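Local structure of 4-aminobutyrate transaminase (Acinetobacter baumannii, 6WOP) at the interface of chains A and B. The protein catalyses the pyridoxal-phosphate-dependent transfer of the amino group of 4-aminobutyrate to 2-oxoglutarate. Sequence-based numbering; all coordinates share one arbitrary frame. Chains: chain A/B, 4-aminobutyrate transaminase.

Contact 1: the interface of chains A and B. Residues chain A 88, 91-92, 95, 104-106; chain B 14-17.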
loop_
_atom_site.group_PDB
_atom_site.type_symbol
_atom_site.label_atom_id
_atom_site.label_comp_id
_atom_site.label_asym_id
_atom_site.label_seq_id
_atom_site.Cartn_x
_atom_site.Cartn_y
_atom_site.Cartn_z
ATOM N N VAL A 88 6.669 19.647 30.657
ATOM C CA VAL A 88 5.290 19.875 31.056
ATOM C C VAL A 88 4.990 21.346 30.952
ATOM O O VAL A 88 3.917 21.732 30.533
ATOM C CB VAL A 88 5.075 19.350 32.495
ATOM C CG1 VAL A 88 3.645 19.696 33.043
ATOM C CG2 VAL A 88 5.371 17.800 32.560
ATOM N N ALA A 91 4.481 22.434 27.416
ATOM C CA ALA A 91 3.150 22.034 26.940
ATOM C C ALA A 91 2.083 23.000 27.455
ATOM O O ALA A 91 1.238 23.471 26.681
ATOM C CB ALA A 91 2.869 20.590 27.385
ATOM N N GLU A 92 2.183 23.389 28.751
ATOM C CA GLU A 92 1.189 24.308 29.318
ATOM C C GLU A 92 1.200 25.638 28.584
ATOM O O GLU A 92 0.145 26.220 28.285
ATOM C CB GLU A 92 1.480 24.524 30.820
ATOM C CG GLU A 92 1.219 23.316 31.673
ATOM C CD GLU A 92 1.740 23.478 33.098
ATOM O OE1 GLU A 92 2.753 24.202 33.307
ATOM O OE2 GLU A 92 1.147 22.859 34.004
ATOM N N ASN A 95 -0.298 25.115 25.088
ATOM C CA ASN A 95 -1.750 24.905 25.224
ATOM C C ASN A 95 -2.455 26.225 25.463
ATOM O O ASN A 95 -3.555 26.478 24.949
ATOM C CB ASN A 95 -2.097 23.989 26.401
ATOM C CG ASN A 95 -1.682 22.559 26.193
ATOM O OD1 ASN A 95 -1.546 22.116 25.055
ATOM N ND2 ASN A 95 -1.453 21.842 27.284
ATOM N N ALA A 104 -6.736 22.148 25.347
ATOM C CA ALA A 104 -5.741 21.590 24.434
ATOM C C ALA A 104 -4.774 20.689 25.194
ATOM O O ALA A 104 -4.635 20.777 26.421
ATOM C CB ALA A 104 -5.000 22.712 23.712
ATOM N N LYS A 105 -4.114 19.790 24.464
ATOM C CA LYS A 105 -2.955 19.100 25.019
ATOM C C LYS A 105 -1.824 19.165 23.999
ATOM O O LYS A 105 -2.075 19.367 22.817
ATOM C CB LYS A 105 -3.295 17.647 25.344
ATOM C CG LYS A 105 -4.185 17.539 26.586
ATOM C CD LYS A 105 -4.468 16.119 26.901
ATOM C CE LYS A 105 -5.079 15.987 28.292
ATOM N NZ LYS A 105 -4.884 14.626 28.842
ATOM N N ALA A 106 -0.581 18.969 24.447
ATOM C CA ALA A 106 0.543 19.061 23.531
ATOM C C ALA A 106 1.561 17.984 23.871
ATOM O O ALA A 106 1.707 17.570 25.025
ATOM C CB ALA A 106 1.266 20.443 23.598
ATOM N N GLN B 14 -2.792 16.694 32.837
ATOM C CA GLN B 14 -3.681 17.731 32.291
ATOM C C GLN B 14 -3.170 18.279 30.965
ATOM O O GLN B 14 -3.966 18.650 30.106
ATOM C CB GLN B 14 -3.817 18.925 33.268
ATOM C CG GLN B 14 -4.869 20.007 32.894
ATOM C CD GLN B 14 -4.468 21.100 31.857
ATOM O OE1 GLN B 14 -3.273 21.521 31.714
ATOM N NE2 GLN B 14 -5.502 21.612 31.156
ATOM N N ALA B 15 -1.853 18.401 30.799
ATOM C CA ALA B 15 -1.283 19.208 29.717
ATOM C C ALA B 15 -0.774 18.392 28.528
ATOM O O ALA B 15 -0.609 18.960 27.442
ATOM C CB ALA B 15 -0.101 20.066 30.259
ATOM N N THR B 16 -0.525 17.102 28.714
ATOM C CA THR B 16 0.102 16.254 27.708
ATOM C C THR B 16 -0.730 14.998 27.508
ATOM O O THR B 16 -1.459 14.573 28.403
ATOM C CB THR B 16 1.513 15.844 28.143
ATOM O OG1 THR B 16 1.387 14.924 29.246
ATOM C CG2 THR B 16 2.377 17.074 28.547
ATOM N N PRO B 17 -0.615 14.361 26.345
ATOM C CA PRO B 17 -1.480 13.225 26.044
ATOM C C PRO B 17 -1.050 11.966 26.771
ATOM O O PRO B 17 0.106 11.779 27.090
ATOM C CB PRO B 17 -1.329 13.060 24.525
ATOM C CG PRO B 17 -0.109 13.744 24.137
ATOM C CD PRO B 17 0.130 14.852 25.165
HETATM O O HOH W 1 -2.409 23.078 29.719
HETATM O O HOH W 2 -1.208 21.491 33.631
HETATM O O HOH W 3 -6.116 19.568 28.604
#
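The backbone carbonyl of B:Ala15, the last residue of N-terminal helix 6-15, is gripped from chain A by A:Asn95 and A:Ala106, a worked example of a helix C-terminus capped by a neighbouring subunit in a class-III aminotransferase. The side-chain amide nitrogen A:Asn95 ND2 stands 3.0 Å from B:Ala15 O, lying in the carbonyl plane and on a lone pair, with a nearly straight bond (168° at the hydrogen). The acceptor also lies in the plane of the A:Asn95 amide. The second donor, the backbone A:Ala106 N of strand 104-109, reaches the same oxygen at 3.0 Å, so helix 85-97 and the strand close on one atom. Around it, the methyl B:Ala15 CB rests against the aliphatic stem of A:Glu92, 3.8 Å from CG, while B:Thr16 CG2 meets A:Ala91 CB tip to tip at 3.7 Å. A:Lys105 lies across the chain B backbone, extended beyond CG (chi2 -178°); its methylenes pass the carbonyl oxygens of B:Gln14 and B:Thr16, and its amine nitrogen NZ makes a weak bond to B:Thr16 O. Water extends the network outward. A:Asn95 ND2 also pairs with water 1, 2.9 Å away, which continues to the side-chain oxygen B:Gln14 OE1; this second partner would help to fix the rotation of the amide. The same OE1 meets water 2, which lies 2.7 Å from the carboxylate oxygen A:Glu92 OE2. With CG anti to its backbone N (chi1 -172°), B:Gln14 turns its amide oxygen OE1 towards these waters. Water 3 bridges A:Ala104 O and B:Gln14 O, both backbone carbonyl oxygens, 2.8 Å from B:Gln14 O.

Contact 2: the interface of chains A and B. Residues chain A 125, 289-291, 294; chain B 18-19, 155, 159-160.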
loop_
_atom_site.group_PDB
_atom_site.type_symbol
_atom_site.label_atom_id
_atom_site.label_comp_id
_atom_site.label_asym_id
_atom_site.label_seq_id
_atom_site.Cartn_x
_atom_site.Cartn_y
_atom_site.Cartn_z
ATOM N N CYS A 125 -5.702 7.382 14.678
ATOM C CA CYS A 125 -6.139 6.699 15.883
ATOM C C CYS A 125 -7.524 7.210 16.293
ATOM O O CYS A 125 -8.425 6.422 16.566
ATOM C CB CYS A 125 -5.090 6.888 17.014
ATOM S SG CYS A 125 -5.732 6.314 18.635
ATOM N N ALA A 289 -6.134 10.121 22.054
ATOM C CA ALA A 289 -6.621 8.899 21.426
ATOM C C ALA A 289 -5.590 7.794 21.512
ATOM O O ALA A 289 -5.968 6.672 21.921
ATOM C CB ALA A 289 -7.057 9.180 19.978
ATOM N N PRO A 290 -4.324 7.977 21.104
ATOM C CA PRO A 290 -3.377 6.849 21.180
ATOM C C PRO A 290 -3.205 6.355 22.606
ATOM O O PRO A 290 -3.255 7.138 23.561
ATOM C CB PRO A 290 -2.065 7.427 20.648
ATOM C CG PRO A 290 -2.497 8.547 19.674
ATOM C CD PRO A 290 -3.728 9.147 20.408
ATOM N N ASN A 291 -3.019 5.041 22.748
ATOM C CA ASN A 291 -2.819 4.446 24.052
ATOM C C ASN A 291 -1.381 4.634 24.545
ATOM O O ASN A 291 -0.460 4.913 23.762
ATOM C CB ASN A 291 -3.153 2.961 23.987
ATOM C CG ASN A 291 -4.624 2.713 23.815
ATOM O OD1 ASN A 291 -5.393 2.833 24.769
ATOM N ND2 ASN A 291 -5.035 2.331 22.596
ATOM N N GLY A 294 2.068 4.416 22.692
ATOM C CA GLY A 294 1.811 4.658 21.283
ATOM C C GLY A 294 2.511 5.849 20.699
ATOM O O GLY A 294 2.594 5.952 19.470
ATOM N N ARG B 18 -1.961 11.066 26.971
ATOM C CA ARG B 18 -1.598 9.873 27.621
ATOM C C ARG B 18 -0.733 8.941 26.785
ATOM O O ARG B 18 -0.160 8.033 27.302
ATOM C CB ARG B 18 -2.848 9.130 28.025
ATOM C CG ARG B 18 -3.418 8.334 26.905
ATOM C CD ARG B 18 -4.748 7.697 27.250
ATOM N NE ARG B 18 -5.448 7.372 26.043
ATOM C CZ ARG B 18 -6.016 6.226 25.831
ATOM N NH1 ARG B 18 -6.002 5.345 26.778
ATOM N NH2 ARG B 18 -6.642 5.984 24.727
ATOM N N GLY B 19 -0.675 9.150 25.491
ATOM C CA GLY B 19 0.014 8.190 24.642
ATOM C C GLY B 19 1.507 8.148 24.838
ATOM O O GLY B 19 2.139 7.160 24.450
ATOM N N PRO B 155 3.174 -1.906 22.060
ATOM C CA PRO B 155 2.157 -0.856 21.905
ATOM C C PRO B 155 2.431 0.039 20.683
ATOM O O PRO B 155 1.711 1.012 20.496
ATOM C CB PRO B 155 2.305 -0.052 23.212
ATOM C CG PRO B 155 3.828 -0.110 23.458
ATOM C CD PRO B 155 4.285 -1.504 22.966
ATOM N N ASP B 159 -2.371 1.101 17.296
ATOM C CA ASP B 159 -3.328 2.216 17.243
ATOM C C ASP B 159 -3.449 2.875 15.853
ATOM O O ASP B 159 -4.342 3.717 15.676
ATOM C CB ASP B 159 -2.924 3.353 18.235
ATOM C CG ASP B 159 -3.011 2.952 19.682
ATOM O OD1 ASP B 159 -3.839 2.096 19.990
ATOM O OD2 ASP B 159 -2.195 3.521 20.505
ATOM N N PHE B 160 -2.545 2.595 14.902
ATOM C CA PHE B 160 -2.331 3.450 13.751
ATOM C C PHE B 160 -2.657 2.809 12.399
ATOM O O PHE B 160 -2.370 3.427 11.368
ATOM C CB PHE B 160 -0.889 3.967 13.756
ATOM C CG PHE B 160 -0.552 4.666 15.056
ATOM C CD1 PHE B 160 -1.402 5.674 15.509
ATOM C CD2 PHE B 160 0.502 4.257 15.847
ATOM C CE1 PHE B 160 -1.183 6.305 16.743
ATOM C CE2 PHE B 160 0.762 4.896 17.084
ATOM C CZ PHE B 160 -0.090 5.913 17.497
#
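The backbone of A:Asn291, in an extended loop conformation, presents its N-H to the carboxylate of B:Asp159, and the side chain of the same residue supplies a second donor. In this class-III aminotransferase dimer contact, a carboxylate from one subunit thus reads a backbone and a side-chain N-H of the other. A:Asn291 N lies 2.8 Å from B:Asp159 OD2 and meets it from above the carboxylate plane. The amide nitrogen A:Asn291 ND2 takes the other oxygen, OD1, at 2.9 Å on its syn side, somewhat out of plane. The two side chains cross at about a right angle, their amide and carboxylate planes turned 42° apart, and the paired bonds would restrict rotation of both groups. On the other side of A:Asn291, B:Arg18 runs alongside, pointing the same way. Its CG sits between the backbone N and carbonyl carbon (chi1 82°), and the chain then extends to NE, laying one guanidinium face over A:Asn291 CA. From there B:Arg18 NH2 gives a bent hydrogen bond of 3.0 Å to the backbone A:Ala289 O, approaching from above the carbonyl plane. The amide oxygen A:Asn291 OD1 lies near both terminal guanidinium nitrogens, 3.3 Å from B:Arg18 NH1, which would suit the positive charge there. Behind the carboxylate, the B:Phe160 ring carries B:Asp159 CB over one face and so backs the acid from within its own chain. Across the interface, A:Cys125 CB packs 4.0 Å from B:Phe160 CE1. The edge of that ring takes A:Pro290 CG in plane, 3.9 Å from CE1, and also A:Gly294 O, the backbone carbonyl oxygen, 3.3 Å from CZ.

In contact 1 and contact 2 the centres of the C-alpha atoms are about 16 Å apart, and the two are joined through chain B, where residues 14-17 of the first run directly into residues 18-19 of the second. One continuous stretch, the end of helix 6-15 and the loop after it, therefore lies across chain A, first along helix 85-97 and strand 104-109, then beside the loop at 289-294. Contact 2 adds a separate chain B segment around residues 155-160 and helix 112-127 of chain A. Two-fold symmetry repeats both contacts with the chains exchanged, so each N-terminal segment lies across its partner, consistent with mutual clasping of the subunits.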